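PDB 3CC1: putative alpha-N-acetylgalactosaminidase from Bacillus halodurans C-125, which probably hydrolyses terminal alpha-linked N-acetylgalactosamine residues from glycoconjugates, acting as a glycoside hydrolase of the alpha-galactosidase type. Local coordinates for residues Leu346-Tyr351 and Asp387-Met392; Asp355-Ala360 and Ala371-His376; Phe398-Arg403 and Ser424-Leu429. One frame throughout, in Å; residues are numbered along the deposited sequence.

Interaction 1 (Leu346-Tyr351 and Asp387-Met392)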
loop_
_atom_site.group_PDB
_atom_site.type_symbol
_atom_site.label_atom_id
_atom_site.label_comp_id
_atom_site.label_asym_id
_atom_site.label_seq_id
_atom_site.Cartn_x
_atom_site.Cartn_y
_atom_site.Cartn_z
ATOM N N LEU A 346 23.827 16.884 -2.023
ATOM C CA LEU A 346 22.741 16.961 -1.032
ATOM C C LEU A 346 21.384 16.549 -1.624
ATOM O O LEU A 346 20.316 16.913 -1.145
ATOM C CB LEU A 346 22.691 18.373 -0.457
ATOM C CG LEU A 346 23.887 18.769 0.412
ATOM C CD1 LEU A 346 23.734 20.240 0.820
ATOM C CD2 LEU A 346 24.104 17.844 1.619
ATOM N N ASN A 347 21.461 15.764 -2.673
ATOM C CA ASN A 347 20.288 15.258 -3.411
ATOM C C ASN A 347 19.351 14.501 -2.506
ATOM O O ASN A 347 19.751 13.558 -1.835
ATOM C CB ASN A 347 20.740 14.379 -4.567
ATOM C CG ASN A 347 21.739 15.087 -5.435
ATOM O OD1 ASN A 347 22.877 15.269 -5.027
ATOM N ND2 ASN A 347 21.294 15.565 -6.611
ATOM N N ARG A 348 18.107 14.953 -2.451
ATOM C CA ARG A 348 17.202 14.505 -1.394
ATOM C C ARG A 348 15.730 14.639 -1.734
ATOM O O ARG A 348 15.285 15.552 -2.446
ATOM C CB ARG A 348 17.490 15.253 -0.087
ATOM C CG ARG A 348 17.178 16.752 -0.116
ATOM C CD ARG A 348 17.892 17.433 1.042
ATOM N NE ARG A 348 17.700 18.877 1.086
ATOM C CZ ARG A 348 18.347 19.740 0.338
ATOM N NH1 ARG A 348 19.207 19.343 -0.574
ATOM N NH2 ARG A 348 18.113 21.021 0.483
ATOM N N PHE A 349 14.991 13.667 -1.223
ATOM C CA PHE A 349 13.537 13.627 -1.300
ATOM C C PHE A 349 12.971 14.650 -0.286
ATOM O O PHE A 349 13.389 14.654 0.848
ATOM C CB PHE A 349 13.080 12.192 -1.010
ATOM C CG PHE A 349 11.586 12.033 -0.826
ATOM C CD1 PHE A 349 10.718 12.285 -1.843
ATOM C CD2 PHE A 349 11.074 11.625 0.372
ATOM C CE1 PHE A 349 9.360 12.142 -1.662
ATOM C CE2 PHE A 349 9.714 11.482 0.540
ATOM C CZ PHE A 349 8.863 11.762 -0.490
ATOM N N VAL A 350 12.048 15.528 -0.700
ATOM C CA VAL A 350 11.515 16.586 0.198
ATOM C C VAL A 350 10.117 16.243 0.740
ATOM O O VAL A 350 9.878 16.275 1.950
ATOM C CB VAL A 350 11.559 17.991 -0.483
ATOM C CG1 VAL A 350 10.857 19.041 0.349
ATOM C CG2 VAL A 350 13.010 18.378 -0.789
ATOM N N TYR A 351 9.191 15.912 -0.136
ATOM C CA TYR A 351 7.861 15.576 0.291
ATOM C C TYR A 351 7.090 14.780 -0.749
ATOM O O TYR A 351 7.379 14.783 -1.925
ATOM C CB TYR A 351 7.042 16.830 0.746
ATOM C CG TYR A 351 6.527 17.759 -0.347
ATOM C CD1 TYR A 351 5.587 17.329 -1.281
ATOM C CD2 TYR A 351 6.926 19.064 -0.405
ATOM C CE1 TYR A 351 5.115 18.165 -2.272
ATOM C CE2 TYR A 351 6.421 19.939 -1.382
ATOM C CZ TYR A 351 5.504 19.478 -2.303
ATOM O OH TYR A 351 4.964 20.322 -3.247
ATOM N N ASP A 387 11.837 27.066 3.640
ATOM C CA ASP A 387 12.167 26.311 4.869
ATOM C C ASP A 387 12.308 24.810 4.630
ATOM O O ASP A 387 12.893 24.111 5.421
ATOM C CB ASP A 387 11.185 26.605 6.033
ATOM C CG ASP A 387 9.698 26.434 5.654
ATOM O OD1 ASP A 387 9.266 25.297 5.389
ATOM O OD2 ASP A 387 8.972 27.450 5.648
HETATM N N MSE A 388 11.812 24.322 3.509
HETATM C CA MSE A 388 11.943 22.897 3.168
HETATM C C MSE A 388 13.322 22.545 2.641
HETATM O O MSE A 388 13.691 21.365 2.572
HETATM C CB MSE A 388 10.961 22.532 2.054
HETATM C CG MSE A 388 9.503 22.662 2.392
HETATM SE SE MSE A 388 8.468 22.412 0.742
HETATM C CE MSE A 388 6.749 22.484 1.509
ATOM N N VAL A 389 14.062 23.552 2.197
ATOM C CA VAL A 389 15.343 23.309 1.528
ATOM C C VAL A 389 16.515 24.035 2.176
ATOM O O VAL A 389 17.606 24.061 1.639
ATOM C CB VAL A 389 15.263 23.540 0.010
ATOM C CG1 VAL A 389 14.190 22.536 -0.615
ATOM C CG2 VAL A 389 14.965 25.004 -0.332
ATOM N N GLY A 390 16.300 24.577 3.371
ATOM C CA GLY A 390 17.402 25.087 4.189
ATOM C C GLY A 390 17.736 26.549 3.969
ATOM O O GLY A 390 18.767 27.017 4.442
ATOM N N ILE A 391 16.845 27.288 3.299
ATOM C CA ILE A 391 17.130 28.699 2.935
ATOM C C ILE A 391 16.261 29.633 3.756
ATOM O O ILE A 391 15.083 29.397 3.947
ATOM C CB ILE A 391 16.929 28.906 1.398
ATOM C CG1 ILE A 391 17.881 27.982 0.624
ATOM C CG2 ILE A 391 17.099 30.349 0.948
ATOM C CD1 ILE A 391 17.674 27.953 -0.908
HETATM N N MSE A 392 16.887 30.691 4.264
HETATM C CA MSE A 392 16.238 31.654 5.139
HETATM C C MSE A 392 16.436 33.066 4.623
HETATM O O MSE A 392 16.331 33.999 5.373
HETATM C CB MSE A 392 16.800 31.562 6.553
HETATM C CG MSE A 392 16.520 30.218 7.206
HETATM SE SE MSE A 392 17.534 29.899 8.786
HETATM C CE MSE A 392 19.131 29.368 7.893
#
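A classic beta bulge in strand 345-353, an outermost strand, within this chain, of the antiparallel sheet in the C-terminal beta-sandwich domain, meets the connection that runs from strand 380-384 to strand 395-399. Val350 and Tyr351 are the doubled residues of the bulge, both facing Ala358 of the neighbouring strand, and both side chains start toward the 387-392 segment, a short 3-10 turn running into a loop. Selenomethionine Met388 receives them. Its CG lies anti to the carbonyl carbon (chi1 -64°) and the chain runs extended from there, so that SE arrives at the rim of the Tyr351 ring, close to its plane. SE is 3.8 Å from Tyr351 CE2 and 5.0 Å from the ring centroid, a Met-aromatic contact at the ring edge. The phenol end is fixed separately, by a hydrogen bond from Tyr351 OH to Gln383 O. Nearer the backbone, Val350 CG1 touches Met388 CB at 3.9 Å, the two side chains crossing at about a right angle, while Val350 CG2 looks to Val389 CG1 at 4.3 Å. Arg348, extended from CG to NE, brings NH2 to 3.3 Å from Val389 O, which lies at the edge of the guanidinium. Its NH1 donates to Leu346 O (2.7 Å), with that oxygen in the guanidinium plane, and also bonds Asn362 OD1. Besides these two hydrogen-bond partners, the buried guanidinium has a salt bridge from NE to Glu3 of a second subunit, whose carboxylate would be expected to offset its positive charge.

Interaction 2 (Asp355-Ala360 and Ala371-His376)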
loop_
_atom_site.group_PDB
_atom_site.type_symbol
_atom_site.label_atom_id
_atom_site.label_comp_id
_atom_site.label_asym_id
_atom_site.label_seq_id
_atom_site.Cartn_x
_atom_site.Cartn_y
_atom_site.Cartn_z
ATOM N N ASP A 355 0.088 12.429 -4.467
ATOM C CA ASP A 355 0.673 12.451 -5.810
ATOM C C ASP A 355 1.395 13.753 -6.173
ATOM O O ASP A 355 1.769 13.970 -7.315
ATOM C CB ASP A 355 -0.346 12.085 -6.897
ATOM C CG ASP A 355 -0.546 10.559 -7.065
ATOM O OD1 ASP A 355 0.232 9.718 -6.544
ATOM O OD2 ASP A 355 -1.508 10.215 -7.763
ATOM N N LYS A 356 1.583 14.622 -5.202
ATOM C CA LYS A 356 2.406 15.812 -5.378
ATOM C C LYS A 356 3.768 15.475 -4.727
ATOM O O LYS A 356 3.812 15.093 -3.568
ATOM C CB LYS A 356 1.754 17.026 -4.711
ATOM C CG LYS A 356 0.351 17.330 -5.233
ATOM C CD LYS A 356 -0.279 18.457 -4.525
ATOM C CE LYS A 356 -0.966 18.012 -3.254
ATOM N NZ LYS A 356 -1.498 19.240 -2.591
ATOM N N VAL A 357 4.854 15.599 -5.483
ATOM C CA VAL A 357 6.156 15.195 -5.035
ATOM C C VAL A 357 7.176 16.313 -5.234
ATOM O O VAL A 357 7.132 17.043 -6.218
ATOM C CB VAL A 357 6.661 13.917 -5.806
ATOM C CG1 VAL A 357 8.018 13.477 -5.275
ATOM C CG2 VAL A 357 5.611 12.794 -5.740
ATOM N N ALA A 358 8.087 16.437 -4.282
ATOM C CA ALA A 358 9.205 17.431 -4.345
ATOM C C ALA A 358 10.529 16.743 -4.018
ATOM O O ALA A 358 10.558 15.825 -3.189
ATOM C CB ALA A 358 8.921 18.617 -3.376
ATOM N N TRP A 359 11.581 17.083 -4.771
ATOM C CA TRP A 359 12.955 16.665 -4.497
ATOM C C TRP A 359 13.795 17.959 -4.598
ATOM O O TRP A 359 13.358 18.936 -5.215
ATOM C CB TRP A 359 13.501 15.656 -5.535
ATOM C CG TRP A 359 12.982 14.250 -5.419
ATOM C CD1 TRP A 359 11.698 13.836 -5.651
ATOM C CD2 TRP A 359 13.721 13.076 -5.109
ATOM N NE1 TRP A 359 11.589 12.506 -5.447
ATOM C CE2 TRP A 359 12.812 12.005 -5.117
ATOM C CE3 TRP A 359 15.051 12.829 -4.814
ATOM C CZ2 TRP A 359 13.187 10.710 -4.847
ATOM C CZ3 TRP A 359 15.423 11.566 -4.527
ATOM C CH2 TRP A 359 14.491 10.501 -4.551
ATOM N N ALA A 360 14.979 17.946 -4.000
ATOM C CA ALA A 360 15.898 19.083 -4.017
ATOM C C ALA A 360 17.366 18.670 -4.097
ATOM O O ALA A 360 17.767 17.524 -3.794
ATOM C CB ALA A 360 15.652 19.973 -2.787
ATOM N N ALA A 371 12.784 20.162 -7.664
ATOM C CA ALA A 371 11.952 19.502 -8.651
ATOM C C ALA A 371 10.563 19.248 -8.034
ATOM O O ALA A 371 10.434 18.570 -6.994
ATOM C CB ALA A 371 12.617 18.176 -9.124
ATOM N N LEU A 372 9.553 19.777 -8.703
ATOM C CA LEU A 372 8.157 19.618 -8.321
ATOM C C LEU A 372 7.396 18.781 -9.352
ATOM O O LEU A 372 7.502 19.027 -10.535
ATOM C CB LEU A 372 7.478 21.001 -8.159
ATOM C CG LEU A 372 8.100 21.966 -7.143
ATOM C CD1 LEU A 372 7.528 23.415 -7.283
ATOM C CD2 LEU A 372 7.974 21.401 -5.702
ATOM N N PHE A 373 6.620 17.790 -8.892
ATOM C CA PHE A 373 6.039 16.819 -9.787
ATOM C C PHE A 373 4.554 16.613 -9.511
ATOM O O PHE A 373 4.173 16.321 -8.381
ATOM C CB PHE A 373 6.714 15.432 -9.594
ATOM C CG PHE A 373 8.195 15.399 -9.844
ATOM C CD1 PHE A 373 9.082 15.602 -8.803
ATOM C CD2 PHE A 373 8.703 15.086 -11.087
ATOM C CE1 PHE A 373 10.443 15.504 -9.005
ATOM C CE2 PHE A 373 10.083 15.005 -11.298
ATOM C CZ PHE A 373 10.941 15.203 -10.244
ATOM N N ASN A 374 3.719 16.767 -10.537
ATOM C CA ASN A 374 2.352 16.340 -10.438
ATOM C C ASN A 374 2.210 14.947 -11.057
ATOM O O ASN A 374 2.110 14.809 -12.257
ATOM C CB ASN A 374 1.402 17.322 -11.108
ATOM C CG ASN A 374 -0.016 16.838 -11.059
ATOM O OD1 ASN A 374 -0.324 15.944 -10.278
ATOM N ND2 ASN A 374 -0.890 17.409 -11.893
ATOM N N LEU A 375 2.143 13.922 -10.208
ATOM C CA LEU A 375 2.034 12.511 -10.655
ATOM C C LEU A 375 0.577 12.085 -10.876
ATOM O O LEU A 375 0.292 10.959 -11.235
ATOM C CB LEU A 375 2.673 11.574 -9.633
ATOM C CG LEU A 375 4.147 11.800 -9.331
ATOM C CD1 LEU A 375 4.597 10.650 -8.437
ATOM C CD2 LEU A 375 4.942 11.915 -10.647
ATOM N N HIS A 376 -0.328 13.011 -10.654
ATOM C CA HIS A 376 -1.752 12.729 -10.701
ATOM C C HIS A 376 -2.280 12.831 -12.111
ATOM O O HIS A 376 -1.622 13.390 -12.987
ATOM C CB HIS A 376 -2.522 13.717 -9.810
ATOM C CG HIS A 376 -3.741 13.116 -9.202
ATOM N ND1 HIS A 376 -3.705 11.910 -8.524
ATOM C CD2 HIS A 376 -5.034 13.526 -9.189
ATOM C CE1 HIS A 376 -4.928 11.610 -8.116
ATOM N NE2 HIS A 376 -5.748 12.575 -8.502
#
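Side chains of this beta hairpin, built from strands 356-362 and 368-374 in the C-terminal beta-sandwich domain, alternate between two quite different surroundings. Val357, Trp359, Ala371 and Phe373 lie on the face packed against helices 247-262 and 298-310. There the Trp359 five-membered ring and the Phe373 ring are nearly perpendicular, planes at 86°, but meet obliquely, with Trp359 CD1 4.0 Å from Phe373 CE1. The true edge-to-face partners are others: Phe349 for Trp359 and Phe254 for Phe373. Further along, Val357 CG2 presses on Leu375 CD1 at 3.6 Å as the two branched chains cross obliquely. On the other face, Ala358 CB meets Leu372 CD2 at 3.7 Å, and Leu372 continues to Leu382 of strand 380-384. The backbones run antiparallel, with Val357-Phe373 and Trp359-Ala371 as hydrogen-bonded pairs; Phe373 N reaches Val357 O at 2.8 Å. Just before the first strand, Asp355 crosses His376 at about a right angle, carboxylate and imidazole planes 54° apart. His376 ND1 donates to the anti lone pair of Asp355 OD2 at 2.9 Å and 169°, the oxygen lying in the imidazole plane. Because Asp355 OD1 is held by Tyr251 OH and by a salt bridge to Arg352, the carboxylate is gripped through both oxygens, which should favour its ionised form. The second strand closes with an Asx turn: His376 N points at Asn374 OD1 from 3.0 Å, approaching above the plane of the amide rather than along a lone pair.

Interaction 3 (Phe398-Arg403 and Ser424-Leu429)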
loop_
_atom_site.group_PDB
_atom_site.type_symbol
_atom_site.label_atom_id
_atom_site.label_comp_id
_atom_site.label_asym_id
_atom_site.label_seq_id
_atom_site.Cartn_x
_atom_site.Cartn_y
_atom_site.Cartn_z
ATOM N N PHE A 398 14.065 30.379 -11.115
ATOM C CA PHE A 398 14.162 30.182 -12.575
ATOM C C PHE A 398 13.687 28.806 -12.955
ATOM O O PHE A 398 13.865 27.842 -12.197
ATOM C CB PHE A 398 15.597 30.326 -13.082
ATOM C CG PHE A 398 16.201 31.656 -12.827
ATOM C CD1 PHE A 398 16.765 31.961 -11.587
ATOM C CD2 PHE A 398 16.220 32.607 -13.804
ATOM C CE1 PHE A 398 17.341 33.188 -11.347
ATOM C CE2 PHE A 398 16.798 33.868 -13.556
ATOM C CZ PHE A 398 17.348 34.142 -12.330
ATOM N N ASN A 399 13.054 28.753 -14.119
ATOM C CA ASN A 399 12.658 27.521 -14.797
ATOM C C ASN A 399 13.866 27.007 -15.557
ATOM O O ASN A 399 14.321 27.628 -16.502
ATOM C CB ASN A 399 11.505 27.824 -15.762
ATOM C CG ASN A 399 11.039 26.591 -16.561
ATOM O OD1 ASN A 399 11.793 25.690 -16.855
ATOM N ND2 ASN A 399 9.780 26.606 -16.957
ATOM N N VAL A 400 14.419 25.889 -15.123
ATOM C CA VAL A 400 15.719 25.431 -15.675
ATOM C C VAL A 400 15.582 25.023 -17.143
ATOM O O VAL A 400 16.414 25.361 -17.967
ATOM C CB VAL A 400 16.345 24.287 -14.848
ATOM C CG1 VAL A 400 17.617 23.743 -15.577
ATOM C CG2 VAL A 400 16.661 24.759 -13.418
ATOM N N TRP A 401 14.488 24.336 -17.479
ATOM C CA TRP A 401 14.327 23.844 -18.846
ATOM C C TRP A 401 14.211 24.980 -19.846
ATOM O O TRP A 401 14.776 24.921 -20.922
ATOM C CB TRP A 401 13.154 22.902 -18.974
ATOM C CG TRP A 401 13.505 21.532 -18.519
ATOM C CD1 TRP A 401 13.105 20.917 -17.391
ATOM C CD2 TRP A 401 14.322 20.610 -19.222
ATOM N NE1 TRP A 401 13.626 19.645 -17.330
ATOM C CE2 TRP A 401 14.366 19.420 -18.455
ATOM C CE3 TRP A 401 15.012 20.659 -20.434
ATOM C CZ2 TRP A 401 15.089 18.302 -18.853
ATOM C CZ3 TRP A 401 15.738 19.519 -20.826
ATOM C CH2 TRP A 401 15.761 18.377 -20.035
ATOM N N ASP A 402 13.457 26.016 -19.545
ATOM C CA ASP A 402 13.350 27.051 -20.561
ATOM C C ASP A 402 14.174 28.295 -20.229
ATOM O O ASP A 402 14.118 29.309 -20.901
ATOM C CB ASP A 402 11.904 27.311 -20.905
ATOM C CG ASP A 402 11.183 28.071 -19.867
ATOM O OD1 ASP A 402 11.822 28.769 -19.058
ATOM O OD2 ASP A 402 9.939 27.963 -19.862
ATOM N N ARG A 403 14.997 28.150 -19.209
ATOM C CA ARG A 403 15.996 29.144 -18.840
ATOM C C ARG A 403 15.352 30.499 -18.602
ATOM O O ARG A 403 15.847 31.506 -19.088
ATOM C CB ARG A 403 17.051 29.290 -19.936
ATOM C CG ARG A 403 17.720 27.985 -20.343
ATOM C CD ARG A 403 18.521 28.102 -21.632
ATOM N NE ARG A 403 18.755 26.770 -22.227
ATOM N N SER A 424 5.905 18.378 -14.594
ATOM C CA SER A 424 6.789 18.743 -13.526
ATOM C C SER A 424 7.464 20.089 -13.846
ATOM O O SER A 424 7.358 20.627 -14.944
ATOM C CB SER A 424 7.852 17.686 -13.287
ATOM O OG SER A 424 8.630 17.475 -14.453
HETATM N N MSE A 425 8.138 20.617 -12.847
HETATM C CA MSE A 425 8.934 21.808 -13.037
HETATM C C MSE A 425 10.234 21.693 -12.292
HETATM O O MSE A 425 10.255 21.383 -11.082
HETATM C CB MSE A 425 8.168 22.995 -12.506
HETATM C CG MSE A 425 9.140 24.121 -12.240
HETATM SE SE MSE A 425 9.299 25.188 -13.868
HETATM C CE MSE A 425 7.860 26.142 -12.999
HETATM N N MSE A 426 11.330 21.985 -12.990
HETATM C CA MSE A 426 12.635 22.070 -12.350
HETATM C C MSE A 426 13.025 23.534 -12.113
HETATM O O MSE A 426 13.112 24.333 -13.054
HETATM C CB MSE A 426 13.686 21.342 -13.190
HETATM C CG MSE A 426 15.074 21.383 -12.597
HETATM SE SE MSE A 426 15.261 20.270 -11.040
HETATM C CE MSE A 426 15.748 18.568 -11.885
ATOM N N LEU A 427 13.197 23.880 -10.834
ATOM C CA LEU A 427 13.523 25.244 -10.444
ATOM C C LEU A 427 14.977 25.360 -10.016
ATOM O O LEU A 427 15.542 24.447 -9.390
ATOM C CB LEU A 427 12.636 25.725 -9.290
ATOM C CG LEU A 427 11.112 25.622 -9.417
ATOM C CD1 LEU A 427 10.456 25.710 -8.072
ATOM C CD2 LEU A 427 10.593 26.735 -10.314
ATOM N N LYS A 428 15.574 26.480 -10.405
ATOM C CA LYS A 428 16.823 26.949 -9.792
ATOM C C LYS A 428 16.507 28.081 -8.852
ATOM O O LYS A 428 15.802 29.023 -9.213
ATOM C CB LYS A 428 17.827 27.430 -10.838
ATOM C CG LYS A 428 19.149 27.935 -10.231
ATOM C CD LYS A 428 20.238 28.112 -11.260
ATOM C CE LYS A 428 20.181 29.429 -11.992
ATOM N NZ LYS A 428 21.278 29.488 -13.033
ATOM N N LEU A 429 17.042 27.982 -7.640
ATOM C CA LEU A 429 16.882 28.999 -6.635
ATOM C C LEU A 429 18.215 29.681 -6.486
ATOM O O LEU A 429 19.170 29.055 -6.017
ATOM C CB LEU A 429 16.497 28.378 -5.288
ATOM C CG LEU A 429 15.110 27.794 -5.053
ATOM C CD1 LEU A 429 14.751 26.835 -6.129
ATOM C CD2 LEU A 429 15.027 27.118 -3.711
HETATM O O HOH W 1 11.567 23.385 -15.719
#
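Asn399 leaves its strand with CG anti to the backbone N (chi1 178°), which brings the amide beneath the selenium of selenomethionine Met425, the side chains crossing obliquely. CB comes first, 3.9 Å from Met425 SE. CG is closer to the same selenium, and at the tip ND2 approaches to 3.4 Å from Met425 SE, so the selenium sits over one face of the amide, nearly above CG, and ND2 meets it with its face and not by pointing an N-H at it. Bends at chi2 and chi3 of Met425 bring SE there. On the other branch, water 1 donates to Asn399 OD1 at 2.6 Å and accepts from Met426 N, linking the side chain to the backbone of the neighbouring strand 424-431. The same OD1 accepts from Asp402 N three residues on, an Asx motif that turns the chain as strand 395-399 ends. Strands 395-399 and 424-431 are neighbours in the antiparallel sheet of the C-terminal beta-sandwich domain, with Phe398-Lys428 a hydrogen-bonded pair and Asn399-Leu427 a non-hydrogen-bonded one. Past the last pair, Val400 N still donates to Met426 O at 2.9 Å in an almost straight bond (179°), so water takes up the N-H and Val400 the carbonyl of Met426. Val400 CG2, anti to its own carbonyl carbon, rests 3.8 Å from Met426 CG and also faces Lys428 N. Helix 335-343 covers this patch through Ile337, and Trp401, whose NE1 bonds Asn306 OD1, lies beside it. On the sheet face that carries Phe398 and Lys428, the ammonium sits above the Phe398 ring at a long 5.7 Å from NZ to the centroid, at most a weak cation-pi attraction; both residues help line the pocket of a bound 3,6,9,12,15,18-hexaoxaicosane-1,20-diol, probably from the crystallisation liquor, to which Lys428 NZ hydrogen-bonds.

How the interactions relate
All three contacts lie in the C-terminal beta-sandwich domain and reach one antiparallel sheet. Interaction 2 joins two adjacent strands and is nested within the chain loop closed by interaction 1. Arg348 and Val350 continue its ladder through probable hydrogen bonds to Ala360 and Ala358, while Leu372 O and Met425 N probably bond it to interaction 3. Interactions 1 and 3 meet more loosely, where Val389 and Ile391 pack on Leu429. Interactions 1 and 2 are buried, interaction 3 only partly so. Backbone bonding dominates 2 and starts 3, where water and a ligand pocket come in; interaction 1, at the subunit interface, relies on side-chain packing, selenium and a guanidinium.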